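Local coordinates for protein porphyranase B (Zobellia galactanivorans, PDB 3JUU) that hydrolyses the sulfated red-algal polysaccharide porphyran, cutting the linkages between beta-D-galactopyranose and alpha-L-galactopyranose-6-sulfate as a family 16 glycoside hydrolase, at residues A[10-14]-A[108-112]; A[98-104]-A[235-241]; A[115-119]-A[261-265]; A[167-171]-A[214-218]. Residue numbers count along the deposited sequence, not the author numbering.

How the contacts relate
All four contacts belong to the GH16 beta-sandwich, at different depths. Contacts 2 and 4 are buried: the first is edge-to-edge pairing within a sheet, ruled by backbone hydrogen bonds, while the second joins strands of facing layers mainly through carbon-to-carbon packing of side chains, without hydrogen bonds between them. Contacts 1 and 3 are partly buried and involve non-strand chain: in contact 1 the N-terminal segment is fastened to strand 108-115 by a carboxylate and two aromatic rings, and in contact 3 the loop that follows this same strand meets the turn leading into strand 264-276 through polar bonds and water. Contact 1 touches contact 4 through Phe217 and contact 2 through packing of Tyr110 on Leu238.

Contact 1 (A[10-14]-A[108-112]); sequences EAPHF and GYYEC. With SO4 (sulfate ion), chain D.
Phe14 lays the edge of its ring against the face of Tyr109 in an edge-to-face aromatic pair, centroids 4.9 Å apart and planes at 58°, with Phe14 CE1 3.6 Å from Tyr109 CZ. Tyr109 (chi1 t) projects toward segment 10-14 and also receives Pro12, whose CB lies 3.6 Å from Tyr109 CD2. Segment 10-14 is extended but irregular, 108-112 is a strand, and the closest CA atoms, those of Pro12 and Glu111, stand 7.5 Å apart, too far for backbone pairing. The N-terminal segment is therefore held to strand 108-115 of the GH16 beta-sandwich by side chains of the strand, which reach its backbone as well as its rings; the strand's edges are already bonded to strands 202-210 and 264-276. Glu111, chi1 p and chi2 t, reaches across so that its OE1 accepts a hydrogen bond from His13 N at 3.0 Å, while OE2 is held by Trp273. A water donates to His13 O (2.8 Å) and Glu111 OE1 (2.7 Å) and accepts from Tyr109 OH (2.7 Å). His13 NE2 gives a very short 2.5 Å hydrogen bond to O3 of a sulfate ion, probably from the crystallisation liquor, which Arg271 and Trp269 also bind.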
loop_
_atom_site.group_PDB
_atom_site.type_symbol
_atom_site.label_atom_id
_atom_site.label_comp_id
_atom_site.label_asym_id
_atom_site.label_seq_id
_atom_site.Cartn_x
_atom_site.Cartn_y
_atom_site.Cartn_z
ATOM N N GLU A 10 -4.851 18.985 -10.115
ATOM C CA GLU A 10 -5.147 18.748 -11.554
ATOM C C GLU A 10 -4.065 17.934 -12.308
ATOM O O GLU A 10 -4.232 17.614 -13.502
ATOM C CB GLU A 10 -5.400 20.098 -12.252
ATOM C CG GLU A 10 -4.140 21.058 -12.410
ATOM C CD GLU A 10 -4.400 22.215 -13.424
ATOM O OE1 GLU A 10 -4.767 21.938 -14.609
ATOM O OE2 GLU A 10 -4.246 23.401 -13.033
ATOM N N ALA A 11 -2.968 17.566 -11.616
ATOM C CA ALA A 11 -1.932 16.691 -12.231
ATOM C C ALA A 11 -1.256 15.913 -11.080
ATOM O O ALA A 11 -1.406 16.351 -9.937
ATOM C CB ALA A 11 -0.892 17.518 -12.997
ATOM N N PRO A 12 -0.498 14.813 -11.376
ATOM C CA PRO A 12 0.247 14.167 -10.297
ATOM C C PRO A 12 1.257 15.068 -9.659
ATOM O O PRO A 12 1.647 16.135 -10.219
ATOM C CB PRO A 12 0.955 12.982 -10.990
ATOM C CG PRO A 12 0.121 12.697 -12.211
ATOM C CD PRO A 12 -0.305 14.080 -12.637
ATOM N N HIS A 13 1.698 14.704 -8.455
ATOM C CA HIS A 13 2.722 15.502 -7.785
ATOM C C HIS A 13 4.099 15.213 -8.360
ATOM O O HIS A 13 4.676 14.128 -8.115
ATOM C CB HIS A 13 2.697 15.228 -6.279
ATOM C CG HIS A 13 1.767 16.128 -5.532
ATOM N ND1 HIS A 13 2.185 16.931 -4.493
ATOM C CD2 HIS A 13 0.437 16.357 -5.686
ATOM C CE1 HIS A 13 1.141 17.599 -4.022
ATOM N NE2 HIS A 13 0.075 17.272 -4.733
ATOM N N PHE A 14 4.638 16.170 -9.151
ATOM C CA PHE A 14 5.992 15.991 -9.638
ATOM C C PHE A 14 6.682 17.299 -9.381
ATOM O O PHE A 14 6.084 18.359 -9.706
ATOM C CB PHE A 14 6.047 15.704 -11.159
ATOM C CG PHE A 14 5.446 14.411 -11.574
ATOM C CD1 PHE A 14 5.974 13.203 -11.076
ATOM C CD2 PHE A 14 4.369 14.360 -12.480
ATOM C CE1 PHE A 14 5.447 11.991 -11.504
ATOM C CE2 PHE A 14 3.840 13.155 -12.938
ATOM C CZ PHE A 14 4.336 11.956 -12.413
ATOM N N GLY A 108 -0.487 2.958 -15.506
ATOM C CA GLY A 108 -0.866 4.265 -15.079
ATOM C C GLY A 108 0.022 4.803 -13.956
ATOM O O GLY A 108 1.064 4.205 -13.655
ATOM N N TYR A 109 -0.336 5.953 -13.365
ATOM C CA TYR A 109 0.473 6.562 -12.323
ATOM C C TYR A 109 -0.402 6.546 -11.036
ATOM O O TYR A 109 -1.559 7.020 -11.068
ATOM C CB TYR A 109 0.896 8.029 -12.712
ATOM C CG TYR A 109 1.874 8.576 -11.681
ATOM C CD1 TYR A 109 3.242 8.188 -11.738
ATOM C CD2 TYR A 109 1.460 9.404 -10.579
ATOM C CE1 TYR A 109 4.129 8.577 -10.773
ATOM C CE2 TYR A 109 2.388 9.819 -9.610
ATOM C CZ TYR A 109 3.736 9.370 -9.708
ATOM O OH TYR A 109 4.663 9.827 -8.776
ATOM N N TYR A 110 0.158 6.101 -9.905
ATOM C CA TYR A 110 -0.662 5.915 -8.700
ATOM C C TYR A 110 0.085 6.506 -7.596
ATOM O O TYR A 110 1.259 6.111 -7.351
ATOM C CB TYR A 110 -0.839 4.403 -8.419
ATOM C CG TYR A 110 -1.568 3.736 -9.552
ATOM C CD1 TYR A 110 -2.971 3.592 -9.472
ATOM C CD2 TYR A 110 -0.898 3.272 -10.697
ATOM C CE1 TYR A 110 -3.679 3.006 -10.537
ATOM C CE2 TYR A 110 -1.587 2.720 -11.720
ATOM C CZ TYR A 110 -2.986 2.596 -11.647
ATOM O OH TYR A 110 -3.686 1.997 -12.681
ATOM N N GLU A 111 -0.556 7.437 -6.866
ATOM C CA GLU A 111 0.175 8.131 -5.822
ATOM C C GLU A 111 -0.722 8.359 -4.597
ATOM O O GLU A 111 -1.932 8.453 -4.742
ATOM C CB GLU A 111 0.682 9.490 -6.331
ATOM C CG GLU A 111 -0.411 10.265 -7.145
ATOM C CD GLU A 111 -0.088 11.712 -7.404
ATOM O OE1 GLU A 111 1.055 12.135 -7.114
ATOM O OE2 GLU A 111 -1.058 12.434 -7.821
ATOM N N CYS A 112 -0.136 8.455 -3.392
ATOM C CA CYS A 112 -0.900 8.884 -2.228
ATOM C C CYS A 112 -0.016 9.790 -1.376
ATOM O O CYS A 112 1.220 9.825 -1.527
ATOM C CB CYS A 112 -1.372 7.627 -1.431
ATOM S SG CYS A 112 -0.029 6.917 -0.366
HETATM S S SO4 D . -2.558 18.706 -2.681
HETATM O O1 SO4 D . -2.184 20.108 -2.839
HETATM O O2 SO4 D . -4.014 18.599 -2.520
HETATM O O3 SO4 D . -2.119 17.996 -3.885
HETATM O O4 SO4 D . -1.864 18.174 -1.487
HETATM O O HOH W 1 3.740 11.692 -7.094
#

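Contact 2 (A[98-104]-A[235-241]); sequences YVGSRNG and EMYLRMV
Glu235 points toward Gly104, and a water accepts from Gly104 N (3.0 Å) and donates to Glu235 OE2 (2.9 Å). Tyr237 (chi1 m) covers this glycine in a CH-pi contact, Gly104 CA 4.0 Å from the ring centroid; a CB there would clash. At Leu238, N donates to Ser101 OG (2.8 Å) and O accepts from Ser101 N (2.9 Å). Ser101 OG (chi1 p) donates to Asn103 O (2.8 Å). Arg239 pairs with Gly100 at a non-hydrogen-bonded position, and Tyr98 OH sits over one face of its guanidinium, 3.1 Å from Arg239 CZ, without a hydrogen bond; Arg239 salt-bridges Glu130. Met240 forms the hydrogen-bonded pair with Val99: N to Val99 O 2.8 Å, Val99 N to Met240 O 2.9 Å. Val241 pairs with Tyr98, again non-hydrogen-bonded, CG2 to CD1 3.8 Å, its side chain about 4 Å from those of Trp54 and Glu243, which probably bind substrate. The strands run antiparallel at 166°, axes 4.6 Å apart, and strand 237-242 is flanked by strand 122-128.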
loop_
_atom_site.group_PDB
_atom_site.type_symbol
_atom_site.label_atom_id
_atom_site.label_comp_id
_atom_site.label_asym_id
_atom_site.label_seq_id
_atom_site.Cartn_x
_atom_site.Cartn_y
_atom_site.Cartn_z
ATOM N N TYR A 98 -8.082 -2.410 6.486
ATOM C CA TYR A 98 -7.844 -2.797 5.074
ATOM C C TYR A 98 -8.747 -1.925 4.268
ATOM O O TYR A 98 -9.965 -1.753 4.625
ATOM C CB TYR A 98 -8.170 -4.277 4.897
ATOM C CG TYR A 98 -8.302 -4.779 3.432
ATOM C CD1 TYR A 98 -7.335 -5.576 2.878
ATOM C CD2 TYR A 98 -9.403 -4.375 2.616
ATOM C CE1 TYR A 98 -7.442 -6.056 1.565
ATOM C CE2 TYR A 98 -9.517 -4.852 1.294
ATOM C CZ TYR A 98 -8.533 -5.710 0.816
ATOM O OH TYR A 98 -8.610 -6.239 -0.414
ATOM N N VAL A 99 -8.180 -1.303 3.236
ATOM C CA VAL A 99 -9.023 -0.554 2.308
ATOM C C VAL A 99 -8.549 -0.969 0.901
ATOM O O VAL A 99 -7.365 -0.746 0.592
ATOM C CB VAL A 99 -8.820 0.987 2.479
ATOM C CG1 VAL A 99 -9.815 1.761 1.499
ATOM C CG2 VAL A 99 -9.039 1.457 3.935
ATOM N N GLY A 100 -9.416 -1.589 0.095
ATOM C CA GLY A 100 -9.071 -1.998 -1.253
ATOM C C GLY A 100 -9.992 -1.370 -2.301
ATOM O O GLY A 100 -11.220 -1.187 -2.068
ATOM N N SER A 101 -9.409 -0.974 -3.440
ATOM C CA SER A 101 -10.277 -0.393 -4.535
ATOM C C SER A 101 -11.154 -1.464 -5.134
ATOM O O SER A 101 -10.687 -2.569 -5.448
ATOM C CB SER A 101 -9.427 0.355 -5.621
ATOM O OG SER A 101 -8.632 -0.569 -6.381
ATOM N N ARG A 102 -12.453 -1.191 -5.272
ATOM C CA ARG A 102 -13.296 -2.210 -5.901
ATOM C C ARG A 102 -13.105 -2.152 -7.445
ATOM O O ARG A 102 -13.417 -3.130 -8.114
ATOM C CB ARG A 102 -14.763 -1.927 -5.579
ATOM C CG ARG A 102 -15.059 -2.048 -4.122
ATOM C CD ARG A 102 -16.602 -1.853 -3.909
ATOM N NE ARG A 102 -16.884 -1.830 -2.477
ATOM C CZ ARG A 102 -17.187 -2.924 -1.757
ATOM N NH1 ARG A 102 -17.194 -4.147 -2.308
ATOM N NH2 ARG A 102 -17.455 -2.801 -0.464
ATOM N N ASN A 103 -12.586 -1.051 -7.968
ATOM C CA ASN A 103 -12.254 -0.937 -9.416
ATOM C C ASN A 103 -10.728 -1.049 -9.662
ATOM O O ASN A 103 -9.942 -0.654 -8.803
ATOM C CB ASN A 103 -12.774 0.399 -9.945
ATOM C CG ASN A 103 -14.311 0.446 -9.927
ATOM O OD1 ASN A 103 -14.951 -0.261 -10.721
ATOM N ND2 ASN A 103 -14.882 1.230 -9.016
ATOM N N GLY A 104 -10.356 -1.687 -10.777
ATOM C CA GLY A 104 -8.910 -1.901 -11.089
ATOM C C GLY A 104 -8.535 -1.217 -12.401
ATOM O O GLY A 104 -9.413 -0.666 -13.135
ATOM N N GLU A 235 -4.629 -6.572 -14.791
ATOM C CA GLU A 235 -5.356 -5.529 -14.021
ATOM C C GLU A 235 -5.047 -5.631 -12.533
ATOM O O GLU A 235 -5.016 -6.742 -11.959
ATOM C CB GLU A 235 -6.911 -5.742 -14.209
ATOM C CG GLU A 235 -7.710 -4.573 -13.647
ATOM C CD GLU A 235 -9.225 -4.802 -13.833
ATOM O OE1 GLU A 235 -9.586 -5.890 -14.300
ATOM O OE2 GLU A 235 -10.018 -3.984 -13.407
ATOM N N MET A 236 -4.787 -4.491 -11.902
ATOM C CA MET A 236 -4.479 -4.506 -10.465
ATOM C C MET A 236 -5.372 -3.525 -9.716
ATOM O O MET A 236 -5.970 -2.641 -10.312
ATOM C CB MET A 236 -2.998 -4.201 -10.195
ATOM C CG MET A 236 -2.146 -5.433 -10.550
ATOM S SD MET A 236 -0.495 -5.429 -9.765
ATOM C CE MET A 236 0.454 -4.397 -10.820
ATOM N N TYR A 237 -5.461 -3.712 -8.386
ATOM C CA TYR A 237 -6.387 -2.985 -7.487
ATOM C C TYR A 237 -5.571 -2.393 -6.399
ATOM O O TYR A 237 -4.588 -3.065 -5.965
ATOM C CB TYR A 237 -7.408 -3.970 -6.854
ATOM C CG TYR A 237 -8.252 -4.668 -7.944
ATOM C CD1 TYR A 237 -9.535 -4.152 -8.321
ATOM C CD2 TYR A 237 -7.714 -5.761 -8.687
ATOM C CE1 TYR A 237 -10.305 -4.781 -9.349
ATOM C CE2 TYR A 237 -8.459 -6.369 -9.724
ATOM C CZ TYR A 237 -9.745 -5.844 -10.047
ATOM O OH TYR A 237 -10.468 -6.441 -11.074
ATOM N N LEU A 238 -5.987 -1.206 -5.927
ATOM C CA LEU A 238 -5.276 -0.487 -4.877
ATOM C C LEU A 238 -5.513 -1.101 -3.493
ATOM O O LEU A 238 -6.576 -1.766 -3.225
ATOM C CB LEU A 238 -5.676 0.980 -4.824
ATOM C CG LEU A 238 -5.129 1.820 -5.996
ATOM C CD1 LEU A 238 -5.921 3.144 -6.092
ATOM C CD2 LEU A 238 -3.632 2.119 -5.871
ATOM N N ARG A 239 -4.510 -0.918 -2.653
ATOM C CA ARG A 239 -4.575 -1.384 -1.271
ATOM C C ARG A 239 -3.972 -0.308 -0.369
ATOM O O ARG A 239 -2.839 0.166 -0.620
ATOM C CB ARG A 239 -3.706 -2.619 -1.070
ATOM C CG ARG A 239 -4.156 -3.844 -1.889
ATOM C CD ARG A 239 -5.391 -4.538 -1.172
ATOM N NE ARG A 239 -5.834 -5.697 -1.941
ATOM C CZ ARG A 239 -6.789 -5.684 -2.875
ATOM N NH1 ARG A 239 -7.322 -4.568 -3.271
ATOM N NH2 ARG A 239 -7.162 -6.852 -3.410
ATOM N N MET A 240 -4.665 0.007 0.743
ATOM C CA MET A 240 -4.073 0.796 1.828
ATOM C C MET A 240 -4.356 -0.049 3.097
ATOM O O MET A 240 -5.531 -0.251 3.493
ATOM C CB MET A 240 -4.758 2.194 1.923
ATOM C CG MET A 240 -4.391 3.163 0.737
ATOM S SD MET A 240 -5.642 2.841 -0.628
ATOM C CE MET A 240 -7.148 3.659 -0.093
ATOM N N VAL A 241 -3.294 -0.558 3.719
ATOM C CA VAL A 241 -3.469 -1.649 4.697
ATOM C C VAL A 241 -2.565 -1.379 5.863
ATOM O O VAL A 241 -1.388 -0.951 5.710
ATOM C CB VAL A 241 -3.171 -3.049 4.055
ATOM C CG1 VAL A 241 -3.058 -4.184 5.144
ATOM C CG2 VAL A 241 -4.272 -3.382 2.978
HETATM O O HOH W 2 -9.913 -4.926 -4.501
HETATM O O HOH W 3 -12.484 -2.895 -12.443
#

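Contact 3 (A[115-119]-A[261-265]); sequences KANKT and EDRTT. With SO4 (sulfate ion), chain F.
Lys118 N donates to Asp262 O at 2.8 Å, and Asn117 ND2 to Thr265 OG1 at 2.8 Å; these two bonds tie the loop after strand 108-115 to the turn entering strand 264-276. The nearest CA atoms are those of Asn117 and Thr265, 4.5 Å apart, and of Lys118 and Asp262, 5.0 Å. Thr265 OG1 is also bonded to Ser123. Asn117 (chi1 p) points toward segment 261-265, and its OD1 accepts from Thr119 N (3.0 Å), an Asx turn, and also from Thr119 OG1 (2.7 Å). In the partner segment, residues 261-263 form a weakly bonded helical turn, with Thr264 N donating to Glu261 O at 3.1 Å, before the chain becomes extended at 264-265. In this beta-sandwich, strands 108-115 and 264-276 are antiparallel neighbours, so the contact carries their association beyond the ladder, through Thr265 CA against Lys115 O (3.5 Å), into the connecting loops. A water joins Lys118 NZ (2.7 Å) to Asp262 OD2 (2.5 Å). Lys115 NZ and Glu261 OE2, 4.0 Å apart, are beyond salt-bridge range. Apolar contact is slight: Thr119 CG2 sits 4.0 Å from Arg263 CG. The CB of Arg263 points away; its guanidinium is bonded to Thr78 O and Gly258 O within the protein, and NH1 and NH2 also bind O3 (2.7 Å) and O1 (3.0 Å) of a sulfate, probably from the crystallisation liquor.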
loop_
_atom_site.group_PDB
_atom_site.type_symbol
_atom_site.label_atom_id
_atom_site.label_comp_id
_atom_site.label_asym_id
_atom_site.label_seq_id
_atom_site.Cartn_x
_atom_site.Cartn_y
_atom_site.Cartn_z
ATOM N N LYS A 115 1.066 9.664 6.012
ATOM C CA LYS A 115 1.942 9.690 7.176
ATOM C C LYS A 115 1.753 8.373 7.908
ATOM O O LYS A 115 0.592 7.941 8.170
ATOM C CB LYS A 115 1.602 10.905 8.081
ATOM C CG LYS A 115 2.298 10.860 9.412
ATOM C CD LYS A 115 1.784 11.957 10.415
ATOM C CE LYS A 115 2.238 13.303 10.135
ATOM N NZ LYS A 115 1.504 14.164 11.160
ATOM N N ALA A 116 2.849 7.707 8.221
ATOM C CA ALA A 116 2.720 6.391 8.813
ATOM C C ALA A 116 2.286 6.493 10.286
ATOM O O ALA A 116 2.492 7.564 10.958
ATOM C CB ALA A 116 4.080 5.587 8.716
ATOM N N ASN A 117 1.696 5.400 10.779
ATOM C CA ASN A 117 1.507 5.273 12.247
ATOM C C ASN A 117 2.836 5.030 12.907
ATOM O O ASN A 117 3.738 4.518 12.287
ATOM C CB ASN A 117 0.422 4.251 12.630
ATOM C CG ASN A 117 0.841 2.814 12.382
ATOM O OD1 ASN A 117 1.755 2.309 13.051
ATOM N ND2 ASN A 117 0.153 2.141 11.481
ATOM N N LYS A 118 2.942 5.370 14.189
ATOM C CA LYS A 118 4.154 5.207 14.997
ATOM C C LYS A 118 4.127 3.912 15.870
ATOM O O LYS A 118 4.590 3.891 17.034
ATOM C CB LYS A 118 4.227 6.445 15.906
ATOM C CG LYS A 118 5.589 6.601 16.548
ATOM C CD LYS A 118 5.581 8.012 17.322
ATOM C CE LYS A 118 6.935 8.166 17.985
ATOM N NZ LYS A 118 7.021 9.401 18.795
ATOM N N THR A 119 3.590 2.835 15.323
ATOM C CA THR A 119 3.463 1.550 16.042
ATOM C C THR A 119 4.207 0.425 15.302
ATOM O O THR A 119 4.778 0.620 14.207
ATOM C CB THR A 119 1.989 1.043 16.199
ATOM O OG1 THR A 119 1.544 0.402 14.984
ATOM C CG2 THR A 119 1.025 2.209 16.524
ATOM N N GLU A 261 -3.518 9.689 17.390
ATOM C CA GLU A 261 -2.720 10.143 16.217
ATOM C C GLU A 261 -1.520 9.209 15.939
ATOM O O GLU A 261 -1.278 8.827 14.825
ATOM C CB GLU A 261 -2.210 11.561 16.465
ATOM C CG GLU A 261 -1.511 12.217 15.216
ATOM C CD GLU A 261 -2.442 12.418 13.944
ATOM O OE1 GLU A 261 -3.706 12.144 13.908
ATOM O OE2 GLU A 261 -1.845 12.877 12.935
ATOM N N ASP A 262 -0.790 8.867 16.967
ATOM C CA ASP A 262 0.357 7.928 16.847
ATOM C C ASP A 262 -0.123 6.556 16.381
ATOM O O ASP A 262 0.627 5.891 15.627
ATOM C CB ASP A 262 1.051 7.710 18.154
ATOM C CG ASP A 262 1.931 8.894 18.576
ATOM O OD1 ASP A 262 2.070 9.833 17.777
ATOM O OD2 ASP A 262 2.502 8.780 19.683
ATOM N N ARG A 263 -1.365 6.136 16.734
ATOM C CA ARG A 263 -1.869 4.810 16.242
ATOM C C ARG A 263 -2.491 4.860 14.863
ATOM O O ARG A 263 -2.904 3.826 14.354
ATOM C CB ARG A 263 -2.908 4.233 17.251
ATOM C CG ARG A 263 -2.137 3.767 18.492
ATOM C CD ARG A 263 -3.113 3.181 19.600
ATOM N NE ARG A 263 -4.078 4.217 20.096
ATOM C CZ ARG A 263 -5.393 4.340 19.808
ATOM N NH1 ARG A 263 -6.086 3.602 18.920
ATOM N NH2 ARG A 263 -6.062 5.327 20.439
ATOM N N THR A 264 -2.502 6.035 14.219
ATOM C CA THR A 264 -3.264 6.229 13.002
ATOM C C THR A 264 -2.329 6.422 11.800
ATOM O O THR A 264 -1.427 7.226 11.881
ATOM C CB THR A 264 -4.204 7.430 13.107
ATOM O OG1 THR A 264 -5.181 7.085 14.131
ATOM C CG2 THR A 264 -4.945 7.769 11.715
ATOM N N THR A 265 -2.590 5.677 10.730
ATOM C CA THR A 265 -1.908 5.920 9.431
ATOM C C THR A 265 -2.871 6.828 8.687
ATOM O O THR A 265 -4.037 6.504 8.595
ATOM C CB THR A 265 -1.754 4.549 8.683
ATOM O OG1 THR A 265 -0.886 3.716 9.469
ATOM C CG2 THR A 265 -1.118 4.872 7.286
HETATM S S SO4 F . -9.676 4.575 19.401
HETATM O O1 SO4 F . -9.076 5.517 20.371
HETATM O O2 SO4 F . -10.599 5.411 18.610
HETATM O O3 SO4 F . -8.729 3.893 18.501
HETATM O O4 SO4 F . -10.465 3.549 20.113
HETATM O O HOH W 4 1.221 8.852 12.941
HETATM O O HOH W 5 4.666 9.975 20.021
#

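Contact 4 (A[167-171]-A[214-218]); sequences MNSNT and IIFFL
Strands 167-171 and 214-218 run antiparallel, at 167° between their directions, yet their axes come no closer than 9.3 Å. CA atoms are 7.6 Å apart for Met167 and Leu218, 7.8 Å for Ser169 and Phe216, and 8.7 Å for Thr171 and Ile214, so side chains bridge the gap. Met167, Ser169 and Thr171 point toward Leu218, Phe216 and Ile214. At the centre, Phe216 (chi1 m, chi2 -74°) presents a ring face to Ser169 CB, which lies 3.5 Å from the centroid and 7° off the normal, a close CH-pi contact. Ser169 OG is bonded to Ile146 O. Met167 is fully extended, all three chi angles t; its CE reaches 3.3 Å from Phe217 O and 4.1 Å from Phe216 CB, and its SD packs 3.8 Å from Leu218 CB. At the other end Thr171 CG2 is 4.2 Å from Ile214 CG2 and touches the Phe216 ring edge, CG2 to CZ 4.3 Å. Such face-to-face packing through an apolar interior is characteristic of the GH16 jelly-roll beta-sandwich, here with strand 166-174 beside strand 141-150, which carries the probable nucleophile Glu143 and proton donor Glu148, and Ile214 and Phe216 packed behind it on Leu144.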
loop_
_atom_site.group_PDB
_atom_site.type_symbol
_atom_site.label_atom_id
_atom_site.label_comp_id
_atom_site.label_asym_id
_atom_site.label_seq_id
_atom_site.Cartn_x
_atom_site.Cartn_y
_atom_site.Cartn_z
ATOM N N MET A 167 11.616 4.738 2.006
ATOM C CA MET A 167 10.585 4.219 1.093
ATOM C C MET A 167 11.024 2.826 0.647
ATOM O O MET A 167 12.064 2.645 0.009
ATOM C CB MET A 167 10.431 5.141 -0.144
ATOM C CG MET A 167 9.257 4.700 -1.024
ATOM S SD MET A 167 9.179 5.903 -2.422
ATOM C CE MET A 167 7.954 5.160 -3.459
ATOM N N ASN A 168 10.234 1.828 1.000
ATOM C CA ASN A 168 10.536 0.443 0.774
ATOM C C ASN A 168 9.541 0.001 -0.267
ATOM O O ASN A 168 8.335 -0.107 0.045
ATOM C CB ASN A 168 10.214 -0.290 2.099
ATOM C CG ASN A 168 11.139 0.159 3.177
ATOM O OD1 ASN A 168 12.339 0.141 2.981
ATOM N ND2 ASN A 168 10.588 0.657 4.272
ATOM N N SER A 169 10.026 -0.223 -1.508
ATOM C CA SER A 169 9.129 -0.565 -2.630
ATOM C C SER A 169 9.501 -1.935 -3.118
ATOM O O SER A 169 10.619 -2.470 -2.783
ATOM C CB SER A 169 9.322 0.416 -3.787
ATOM O OG SER A 169 9.090 1.782 -3.326
ATOM N N ASN A 170 8.569 -2.597 -3.784
ATOM C CA ASN A 170 8.828 -3.989 -4.182
ATOM C C ASN A 170 7.977 -4.424 -5.335
ATOM O O ASN A 170 6.970 -3.771 -5.692
ATOM C CB ASN A 170 8.647 -4.943 -2.954
ATOM C CG ASN A 170 9.638 -6.130 -2.964
ATOM O OD1 ASN A 170 9.999 -6.629 -4.031
ATOM N ND2 ASN A 170 10.020 -6.611 -1.782
ATOM N N THR A 171 8.387 -5.514 -5.994
ATOM C CA THR A 171 7.533 -6.086 -7.095
ATOM C C THR A 171 7.653 -7.598 -6.911
ATOM O O THR A 171 8.750 -8.102 -6.706
ATOM C CB THR A 171 7.997 -5.657 -8.551
ATOM O OG1 THR A 171 9.384 -6.009 -8.700
ATOM C CG2 THR A 171 7.853 -4.032 -8.805
ATOM N N ILE A 214 8.747 -0.220 -14.115
ATOM C CA ILE A 214 8.001 0.300 -12.968
ATOM C C ILE A 214 8.922 1.378 -12.431
ATOM O O ILE A 214 10.062 1.078 -12.156
ATOM C CB ILE A 214 7.809 -0.828 -11.917
ATOM C CG1 ILE A 214 7.110 -2.100 -12.514
ATOM C CG2 ILE A 214 7.149 -0.273 -10.620
ATOM C CD1 ILE A 214 5.688 -1.939 -12.890
ATOM N N ILE A 215 8.432 2.598 -12.232
ATOM C CA ILE A 215 9.282 3.696 -11.821
ATOM C C ILE A 215 8.724 4.328 -10.568
ATOM O O ILE A 215 7.599 4.746 -10.561
ATOM C CB ILE A 215 9.380 4.784 -12.949
ATOM C CG1 ILE A 215 10.053 4.150 -14.170
ATOM C CG2 ILE A 215 10.247 5.951 -12.482
ATOM C CD1 ILE A 215 9.135 3.769 -15.216
ATOM N N PHE A 216 9.530 4.362 -9.525
ATOM C CA PHE A 216 9.010 4.826 -8.197
ATOM C C PHE A 216 9.386 6.276 -7.953
ATOM O O PHE A 216 10.505 6.694 -8.301
ATOM C CB PHE A 216 9.607 3.954 -7.064
ATOM C CG PHE A 216 9.068 2.542 -7.077
ATOM C CD1 PHE A 216 7.756 2.296 -6.641
ATOM C CD2 PHE A 216 9.871 1.487 -7.522
ATOM C CE1 PHE A 216 7.217 1.007 -6.741
ATOM C CE2 PHE A 216 9.379 0.158 -7.539
ATOM C CZ PHE A 216 8.048 -0.057 -7.118
ATOM N N PHE A 217 8.482 7.046 -7.317
ATOM C CA PHE A 217 8.728 8.475 -7.004
ATOM C C PHE A 217 8.464 8.705 -5.542
ATOM O O PHE A 217 7.522 8.112 -4.924
ATOM C CB PHE A 217 7.682 9.330 -7.743
ATOM C CG PHE A 217 7.990 9.471 -9.200
ATOM C CD1 PHE A 217 8.553 10.645 -9.657
ATOM C CD2 PHE A 217 7.754 8.361 -10.099
ATOM C CE1 PHE A 217 8.896 10.795 -11.009
ATOM C CE2 PHE A 217 8.046 8.529 -11.483
ATOM C CZ PHE A 217 8.657 9.744 -11.886
ATOM N N LEU A 218 9.238 9.611 -4.990
ATOM C CA LEU A 218 9.091 10.072 -3.572
ATOM C C LEU A 218 9.073 11.570 -3.538
ATOM O O LEU A 218 10.002 12.213 -4.071
ATOM C CB LEU A 218 10.250 9.529 -2.677
ATOM C CG LEU A 218 10.288 10.033 -1.245
ATOM C CD1 LEU A 218 8.899 9.660 -0.497
ATOM C CD2 LEU A 218 11.594 9.563 -0.505
#